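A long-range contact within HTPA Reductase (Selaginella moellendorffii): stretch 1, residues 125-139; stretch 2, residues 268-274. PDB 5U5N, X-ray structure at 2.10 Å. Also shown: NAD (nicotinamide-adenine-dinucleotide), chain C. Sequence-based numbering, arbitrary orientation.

Stretch 1, residues 125-139: IAPQMGKQVVAFVAA
Stretch 2 (268-274) NMIDVLE

No hydrogen bond joins these two stretches directly, although 479 Å² is buried between them and two methionines meet sulfur to methyl: Met-129 SD lies 3.5 Å from Met-269 CE. The first stretch runs as a loop through Gly-130 and then as a helix from Lys-131 onward; the second is Asn-268 followed by a helix, 269-274. The helices cross almost at right angles, their N-to-C directions 93° apart (signed crossing angle -93°) and their axes 9.8 Å apart at closest approach. In register, the CA atoms of Ala-126 and Asn-268 are 5.5 Å apart, and those of Val-134 and Ile-270 7.2 Å.

Met-269 is the most heavily covered residue. Its CB points toward the first stretch, and its t, p, p rotamer (-175°, 54°, 47°) folds a long, flexible, apolar chain between loop and helix. Met-269 CB rests 4.0 Å from Ala-126 CB, where a lone methyl fills the space beside the backbone; Met-269 SD is 3.4 Å from Lys-131 CB, and Met-269 CG is 3.9 Å from Val-134 CG2. Met-129 approaches with all three chi angles m (-62°, -79°, -81°).

One helical turn beyond Met-269, Leu-273 (m, t) also points toward the first stretch. Its CD1 sits 3.8 Å from Ala-135 CB and 3.7 Å from Val-134 CG1, while its CD2 packs 3.7 Å from Lys-131 CD. Lys-131 (p, t, t, t) is thus extended, lending its aliphatic stem to the apolar contact while its NZ donates to a water at 2.6 Å; that water makes a weak 3.3 Å bond to Val-272 O.

Val-134, with chi1 t (171°), also reaches Ile-270: its CG1 is 3.5 Å from Ile-270 CD1. Ile-270 has a sideways CB, but its m, m rotamer brings the end nearer, placing CD1 3.8 Å from Ala-138 CB. The small Ala-138 lies one turn after Val-134 and presents its methyl to the same atom.

Both helices start at N-caps. Asn-268 (phi/psi -126°/-176°, chi1 p) turns its side-chain end away from the first stretch and caps its own helix: Asp-271 N donates to Asn-268 OD1 at 3.1 Å, and Asn-268 N donates to Asp-271 OD2 at 2.9 Å. Gly-130 (-70°/86°) precedes the other helix; its N donates to Gln-128 OE1 at 2.9 Å, an atom with which a CB here would clash. Beside this turn, Met-129 N donates to O7N of the NAD at 3.1 Å, so the loop that packs on Met-269 also holds the cofactor's carboxamide.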

ATOM      1  N   ILE A 125       2.795  18.027 -16.122  1.00 45.50           N
ATOM      2  CA  ILE A 125       2.859  19.022 -15.082  1.00 47.02           C
ATOM      3  C   ILE A 125       2.621  18.269 -13.793  1.00 48.47           C
ATOM      4  O   ILE A 125       1.512  17.776 -13.532  1.00 50.08           O
ATOM      5  CB  ILE A 125       1.809  20.141 -15.309  1.00 49.13           C
ATOM      6  CG1 ILE A 125       2.217  20.930 -16.567  1.00 48.59           C
ATOM      7  CG2 ILE A 125       1.722  21.066 -14.098  1.00 50.76           C
ATOM      8  CD1 ILE A 125       1.148  21.824 -17.139  1.00 51.06           C
ATOM      9  N   ALA A 126       3.674  18.149 -13.001  1.00 48.47           N
ATOM     10  CA  ALA A 126       3.561  17.418 -11.758  1.00 50.49           C
ATOM     11  C   ALA A 126       4.433  18.076 -10.697  1.00 51.63           C
ATOM     12  O   ALA A 126       5.684  18.081 -10.821  1.00 50.53           O
ATOM     13  CB  ALA A 126       3.975  15.974 -11.979  1.00 49.84           C
ATOM     14  N   PRO A 127       3.798  18.642  -9.663  1.00 54.11           N
ATOM     15  CA  PRO A 127       4.556  19.247  -8.580  1.00 55.79           C
ATOM     16  C   PRO A 127       5.187  18.259  -7.575  1.00 57.40           C
ATOM     17  O   PRO A 127       5.932  18.702  -6.695  1.00 58.97           O
ATOM     18  CB  PRO A 127       3.513  20.145  -7.909  1.00 58.24           C
ATOM     19  CG  PRO A 127       2.227  19.426  -8.119  1.00 58.91           C
ATOM     20  CD  PRO A 127       2.346  18.715  -9.423  1.00 56.22           C
ATOM     21  N   GLN A 128       4.881  16.967  -7.683  1.00 57.54           N
ATOM     22  CA  GLN A 128       5.635  15.901  -6.966  1.00 59.14           C
ATOM     23  C   GLN A 128       6.082  14.849  -7.998  1.00 56.93           C
ATOM     24  O   GLN A 128       5.259  14.143  -8.550  1.00 56.13           O
ATOM     25  CB  GLN A 128       4.764  15.308  -5.849  1.00 62.61           C
ATOM     26  CG  GLN A 128       5.189  13.976  -5.245  1.00 64.63           C
ATOM     27  CD  GLN A 128       6.456  14.018  -4.455  1.00 66.23           C
ATOM     28  OE1 GLN A 128       7.546  13.825  -4.983  1.00 64.50           O
ATOM     29  NE2 GLN A 128       6.318  14.214  -3.164  1.00 70.13           N
ATOM     30  N   MET A 129       7.385  14.778  -8.242  1.00 44.13           N
ATOM     31  CA  MET A 129       7.985  13.918  -9.264  1.00 41.99           C
ATOM     32  C   MET A 129       8.672  12.703  -8.670  1.00 38.21           C
ATOM     33  O   MET A 129       9.184  11.864  -9.428  1.00 36.12           O
ATOM     34  CB  MET A 129       8.995  14.709 -10.126  1.00 44.82           C
ATOM     35  CG  MET A 129       8.336  15.840 -10.879  1.00 50.18           C
ATOM     36  SD  MET A 129       7.462  15.279 -12.350  1.00 51.88           S
ATOM     37  CE  MET A 129       8.851  15.153 -13.462  1.00 51.59           C
ATOM     38  N   GLY A 130       8.714  12.607  -7.342  1.00 37.79           N
ATOM     39  CA  GLY A 130       9.161  11.378  -6.704  1.00 35.28           C
ATOM     40  C   GLY A 130       8.115  10.303  -6.912  1.00 33.15           C
ATOM     41  O   GLY A 130       7.255  10.102  -6.012  1.00 32.99           O
ATOM     42  N   LYS A 131       8.214   9.615  -8.062  1.00 31.92           N
ATOM     43  CA  LYS A 131       7.117   8.760  -8.523  1.00 31.81           C
ATOM     44  C   LYS A 131       6.768   7.619  -7.578  1.00 30.30           C
ATOM     45  O   LYS A 131       5.618   7.224  -7.531  1.00 30.82           O
ATOM     46  CB  LYS A 131       7.323   8.216  -9.946  1.00 32.28           C
ATOM     47  CG  LYS A 131       8.170   6.975 -10.063  1.00 31.53           C
ATOM     48  CD  LYS A 131       8.178   6.466 -11.486  1.00 32.98           C
ATOM     49  CE  LYS A 131       8.766   5.056 -11.493  1.00 33.04           C
ATOM     50  NZ  LYS A 131       8.832   4.505 -12.858  1.00 35.31           N
ATOM     51  N   GLN A 132       7.741   7.100  -6.839  1.00 29.60           N
ATOM     52  CA  GLN A 132       7.452   5.981  -5.914  1.00 29.43           C
ATOM     53  C   GLN A 132       6.614   6.470  -4.746  1.00 30.03           C
ATOM     54  O   GLN A 132       5.752   5.721  -4.227  1.00 30.20           O
ATOM     55  CB  GLN A 132       8.741   5.311  -5.425  1.00 29.76           C
ATOM     56  CG  GLN A 132       9.457   4.501  -6.505  1.00 29.76           C
ATOM     57  CD  GLN A 132      10.200   5.364  -7.538  1.00 29.46           C
ATOM     58  OE1 GLN A 132      10.392   6.574  -7.325  1.00 29.06           O
ATOM     59  NE2 GLN A 132      10.627   4.737  -8.649  1.00 29.76           N
ATOM     60  N   VAL A 133       6.884   7.694  -4.306  1.00 31.33           N
ATOM     61  CA  VAL A 133       6.058   8.332  -3.283  1.00 32.96           C
ATOM     62  C   VAL A 133       4.645   8.596  -3.841  1.00 33.14           C
ATOM     63  O   VAL A 133       3.640   8.319  -3.138  1.00 34.33           O
ATOM     64  CB  VAL A 133       6.720   9.594  -2.680  1.00 35.29           C
ATOM     65  CG1 VAL A 133       5.762  10.299  -1.733  1.00 37.57           C
ATOM     66  CG2 VAL A 133       7.981   9.220  -1.903  1.00 36.19           C
ATOM     67  N   VAL A 134       4.548   9.048  -5.094  1.00 33.21           N
ATOM     68  CA  VAL A 134       3.240   9.269  -5.717  1.00 33.90           C
ATOM     69  C   VAL A 134       2.423   7.947  -5.769  1.00 32.82           C
ATOM     70  O   VAL A 134       1.199   7.965  -5.533  1.00 33.61           O
ATOM     71  CB  VAL A 134       3.354   9.853  -7.141  1.00 34.97           C
ATOM     72  CG1 VAL A 134       2.006   9.868  -7.858  1.00 36.62           C
ATOM     73  CG2 VAL A 134       3.945  11.254  -7.093  1.00 37.26           C
ATOM     74  N   ALA A 135       3.088   6.841  -6.115  1.00 31.55           N
ATOM     75  CA  ALA A 135       2.404   5.538  -6.218  1.00 31.34           C
ATOM     76  C   ALA A 135       1.827   5.069  -4.892  1.00 30.91           C
ATOM     77  O   ALA A 135       0.704   4.503  -4.870  1.00 32.01           O
ATOM     78  CB  ALA A 135       3.341   4.465  -6.779  1.00 31.28           C
ATOM     79  N   PHE A 136       2.597   5.259  -3.816  1.00 30.43           N
ATOM     80  CA  PHE A 136       2.170   4.891  -2.469  1.00 30.58           C
ATOM     81  C   PHE A 136       0.970   5.715  -2.032  1.00 31.14           C
ATOM     82  O   PHE A 136      -0.002   5.174  -1.497  1.00 30.88           O
ATOM     83  CB  PHE A 136       3.297   5.093  -1.450  1.00 31.47           C
ATOM     84  CG  PHE A 136       2.836   5.028  -0.032  1.00 33.30           C
ATOM     85  CD1 PHE A 136       2.328   3.808   0.464  1.00 33.84           C
ATOM     86  CD2 PHE A 136       2.873   6.145   0.811  1.00 34.90           C
ATOM     87  CE1 PHE A 136       1.871   3.704   1.774  1.00 35.89           C
ATOM     88  CE2 PHE A 136       2.435   6.034   2.138  1.00 37.27           C
ATOM     89  CZ  PHE A 136       1.919   4.810   2.614  1.00 37.52           C
ATOM     90  N   VAL A 137       1.055   7.026  -2.264  1.00 31.69           N
ATOM     91  CA  VAL A 137      -0.024   7.947  -1.932  1.00 33.28           C
ATOM     92  C   VAL A 137      -1.299   7.515  -2.631  1.00 33.15           C
ATOM     93  O   VAL A 137      -2.371   7.469  -2.004  1.00 34.01           O
ATOM     94  CB  VAL A 137       0.334   9.413  -2.284  1.00 35.20           C
ATOM     95  CG1 VAL A 137      -0.895  10.327  -2.269  1.00 37.75           C
ATOM     96  CG2 VAL A 137       1.355   9.924  -1.292  1.00 36.59           C
ATOM     97  N   ALA A 138      -1.184   7.167  -3.899  1.00 32.63           N
ATOM     98  CA  ALA A 138      -2.369   6.965  -4.705  1.00 33.95           C
ATOM     99  C   ALA A 138      -2.996   5.598  -4.452  1.00 33.34           C
ATOM    100  O   ALA A 138      -4.231   5.420  -4.651  1.00 34.22           O
ATOM    101  CB  ALA A 138      -2.058   7.137  -6.168  1.00 34.99           C
ATOM    102  N   ALA A 139      -2.147   4.660  -4.013  1.00 32.49           N
ATOM    103  CA  ALA A 139      -2.597   3.335  -3.600  1.00 32.87           C
ATOM    104  C   ALA A 139      -3.430   3.476  -2.358  1.00 33.58           C
ATOM    105  O   ALA A 139      -4.576   2.999  -2.338  1.00 35.12           O
ATOM    106  CB  ALA A 139      -1.412   2.428  -3.309  1.00 32.54           C
ATOM    107  N   ASN A 268      -0.027  13.755 -16.036  1.00 33.23           N
ATOM    108  CA  ASN A 268       0.570  13.956 -14.731  1.00 32.77           C
ATOM    109  C   ASN A 268       1.397  12.707 -14.319  1.00 32.28           C
ATOM    110  O   ASN A 268       1.582  11.807 -15.108  1.00 31.81           O
ATOM    111  CB  ASN A 268      -0.527  14.324 -13.735  1.00 33.55           C
ATOM    112  CG  ASN A 268      -1.527  13.158 -13.457  1.00 34.11           C
ATOM    113  OD1 ASN A 268      -1.305  12.025 -13.831  1.00 33.91           O
ATOM    114  ND2 ASN A 268      -2.621  13.465 -12.814  1.00 35.04           N
ATOM    115  N   MET A 269       1.947  12.691 -13.125  1.00 32.77           N
ATOM    116  CA  MET A 269       2.805  11.604 -12.711  1.00 33.45           C
ATOM    117  C   MET A 269       2.061  10.267 -12.480  1.00 33.92           C
ATOM    118  O   MET A 269       2.661   9.196 -12.596  1.00 34.14           O
ATOM    119  CB  MET A 269       3.601  12.034 -11.479  1.00 34.35           C
ATOM    120  CG  MET A 269       4.644  11.048 -10.970  1.00 35.16           C
ATOM    121  SD  MET A 269       5.910  10.425 -12.139  1.00 38.35           S
ATOM    122  CE  MET A 269       6.422  11.948 -12.897  1.00 37.04           C
ATOM    123  N   ILE A 270       0.760  10.328 -12.177  1.00 34.25           N
ATOM    124  CA  ILE A 270      -0.075   9.094 -12.094  1.00 34.92           C
ATOM    125  C   ILE A 270      -0.096   8.417 -13.469  1.00 35.05           C
ATOM    126  O   ILE A 270       0.072   7.204 -13.577  1.00 34.86           O
ATOM    127  CB  ILE A 270      -1.556   9.390 -11.719  1.00 36.15           C
ATOM    128  CG1 ILE A 270      -1.672  10.088 -10.364  1.00 36.14           C
ATOM    129  CG2 ILE A 270      -2.429   8.124 -11.771  1.00 37.35           C
ATOM    130  CD1 ILE A 270      -1.186   9.317  -9.182  1.00 35.47           C
ATOM    131  N   ASP A 271      -0.312   9.217 -14.518  1.00 34.80           N
ATOM    132  CA  ASP A 271      -0.306   8.696 -15.899  1.00 35.27           C
ATOM    133  C   ASP A 271       1.013   8.009 -16.235  1.00 33.70           C
ATOM    134  O   ASP A 271       0.993   7.008 -16.876  1.00 34.01           O
ATOM    135  CB  ASP A 271      -0.562   9.827 -16.917  1.00 36.12           C
ATOM    136  CG  ASP A 271      -1.923  10.496 -16.728  1.00 37.57           C
ATOM    137  OD1 ASP A 271      -2.912   9.787 -16.445  1.00 39.56           O
ATOM    138  OD2 ASP A 271      -1.999  11.725 -16.853  1.00 37.52           O
ATOM    139  N   VAL A 272       2.136   8.586 -15.801  1.00 32.08           N
ATOM    140  CA  VAL A 272       3.477   8.020 -16.006  1.00 31.47           C
ATOM    141  C   VAL A 272       3.566   6.658 -15.287  1.00 31.61           C
ATOM    142  O   VAL A 272       4.036   5.702 -15.858  1.00 31.92           O
ATOM    143  CB  VAL A 272       4.616   8.958 -15.514  1.00 30.36           C
ATOM    144  CG1 VAL A 272       6.001   8.325 -15.647  1.00 30.14           C
ATOM    145  CG2 VAL A 272       4.598  10.298 -16.238  1.00 30.46           C
ATOM    146  N   LEU A 273       3.109   6.590 -14.045  1.00 31.43           N
ATOM    147  CA  LEU A 273       3.134   5.318 -13.282  1.00 31.89           C
ATOM    148  C   LEU A 273       2.323   4.223 -14.001  1.00 33.29           C
ATOM    149  O   LEU A 273       2.771   3.102 -14.142  1.00 33.70           O
ATOM    150  CB  LEU A 273       2.630   5.546 -11.859  1.00 31.41           C
ATOM    151  CG  LEU A 273       3.618   6.280 -10.955  1.00 30.41           C
ATOM    152  CD1 LEU A 273       2.941   6.873  -9.729  1.00 30.32           C
ATOM    153  CD2 LEU A 273       4.776   5.388 -10.519  1.00 30.24           C
ATOM    154  N   GLU A 274       1.145   4.598 -14.483  1.00 34.49           N
ATOM    155  CA  GLU A 274       0.266   3.700 -15.233  1.00 36.62           C
ATOM    156  C   GLU A 274       0.900   3.171 -16.518  1.00 37.52           C
ATOM    157  O   GLU A 274       0.625   2.062 -16.918  1.00 38.43           O
ATOM    158  CB  GLU A 274      -1.076   4.371 -15.554  1.00 37.64           C
ATOM    159  CG  GLU A 274      -2.034   4.502 -14.380  1.00 37.95           C
ATOM    160  CD  GLU A 274      -3.135   5.529 -14.617  1.00 38.98           C
ATOM    161  OE1 GLU A 274      -2.914   6.475 -15.422  1.00 39.25           O
ATOM    162  OE2 GLU A 274      -4.203   5.445 -13.981  1.00 39.78           O
TER
HETATM  163  PA  NAD C 301      17.522  26.633  -7.444  1.00 44.60           P
HETATM  164  O1A NAD C 301      17.280  27.982  -6.791  1.00 44.77           O
HETATM  165  O2A NAD C 301      18.696  25.761  -7.045  1.00 40.86           O
HETATM  166  O5B NAD C 301      17.606  26.797  -9.026  1.00 41.02           O
HETATM  167  C5B NAD C 301      16.559  27.351  -9.799  1.00 41.15           C
HETATM  168  C4B NAD C 301      17.228  27.974 -11.017  1.00 41.15           C
HETATM  169  O4B NAD C 301      16.266  28.481 -11.940  1.00 42.11           O
HETATM  170  C3B NAD C 301      18.165  29.128 -10.662  1.00 40.79           C
HETATM  171  O3B NAD C 301      19.528  28.709 -10.859  1.00 40.57           O
HETATM  172  C2B NAD C 301      17.710  30.296 -11.551  1.00 42.59           C
HETATM  173  O2B NAD C 301      18.820  31.080 -12.044  1.00 41.54           O
HETATM  174  C1B NAD C 301      16.861  29.588 -12.626  1.00 41.91           C
HETATM  175  N9A NAD C 301      15.806  30.371 -13.325  1.00 41.78           N
HETATM  176  C8A NAD C 301      15.000  31.316 -12.798  1.00 40.14           C
HETATM  177  N7A NAD C 301      14.159  31.804 -13.739  1.00 40.53           N
HETATM  178  C5A NAD C 301      14.409  31.161 -14.893  1.00 40.96           C
HETATM  179  C6A NAD C 301      13.890  31.208 -16.277  1.00 42.27           C
HETATM  180  N6A NAD C 301      12.893  32.055 -16.615  1.00 44.12           N
HETATM  181  N1A NAD C 301      14.422  30.375 -17.198  1.00 42.63           N
HETATM  182  C2A NAD C 301      15.424  29.523 -16.891  1.00 43.29           C
HETATM  183  N3A NAD C 301      15.954  29.438 -15.646  1.00 43.22           N
HETATM  184  C4A NAD C 301      15.494  30.213 -14.621  1.00 40.80           C
HETATM  185  O3  NAD C 301      16.132  25.818  -7.321  1.00 47.65           O
HETATM  186  PN  NAD C 301      16.038  24.208  -7.143  1.00 43.41           P
HETATM  187  O1N NAD C 301      16.590  23.918  -5.766  1.00 40.05           O
HETATM  188  O2N NAD C 301      16.643  23.530  -8.358  1.00 44.19           O
HETATM  189  O5D NAD C 301      14.437  24.031  -7.246  1.00 44.61           O
HETATM  190  C5D NAD C 301      13.766  24.448  -8.430  1.00 45.44           C
HETATM  191  C4D NAD C 301      12.253  24.301  -8.340  1.00 47.89           C
HETATM  192  O4D NAD C 301      11.914  22.910  -8.387  1.00 49.38           O
HETATM  193  C3D NAD C 301      11.642  24.869  -7.051  1.00 49.06           C
HETATM  194  O3D NAD C 301      10.413  25.568  -7.318  1.00 47.66           O
HETATM  195  C2D NAD C 301      11.378  23.639  -6.205  1.00 49.16           C
HETATM  196  O2D NAD C 301      10.254  23.773  -5.333  1.00 49.61           O
HETATM  197  C1D NAD C 301      11.076  22.590  -7.267  1.00 50.51           C
HETATM  198  N1N NAD C 301      11.219  21.183  -6.840  1.00 51.16           N
HETATM  199  C2N NAD C 301      10.243  20.344  -7.235  1.00 51.56           C
HETATM  200  C3N NAD C 301      10.256  18.989  -6.917  1.00 53.06           C
HETATM  201  C7N NAD C 301       9.128  18.080  -7.369  1.00 55.99           C
HETATM  202  O7N NAD C 301       8.892  17.079  -6.712  1.00 55.17           O
HETATM  203  N7N NAD C 301       8.383  18.351  -8.452  1.00 53.89           N
HETATM  204  C4N NAD C 301      11.325  18.511  -6.158  1.00 51.30           C
HETATM  205  C5N NAD C 301      12.333  19.382  -5.749  1.00 51.09           C
HETATM  206  C6N NAD C 301      12.260  20.728  -6.105  1.00 49.72           C
HETATM  207  O   HOH W   1       6.591   4.340 -14.193  1.00 32.92           O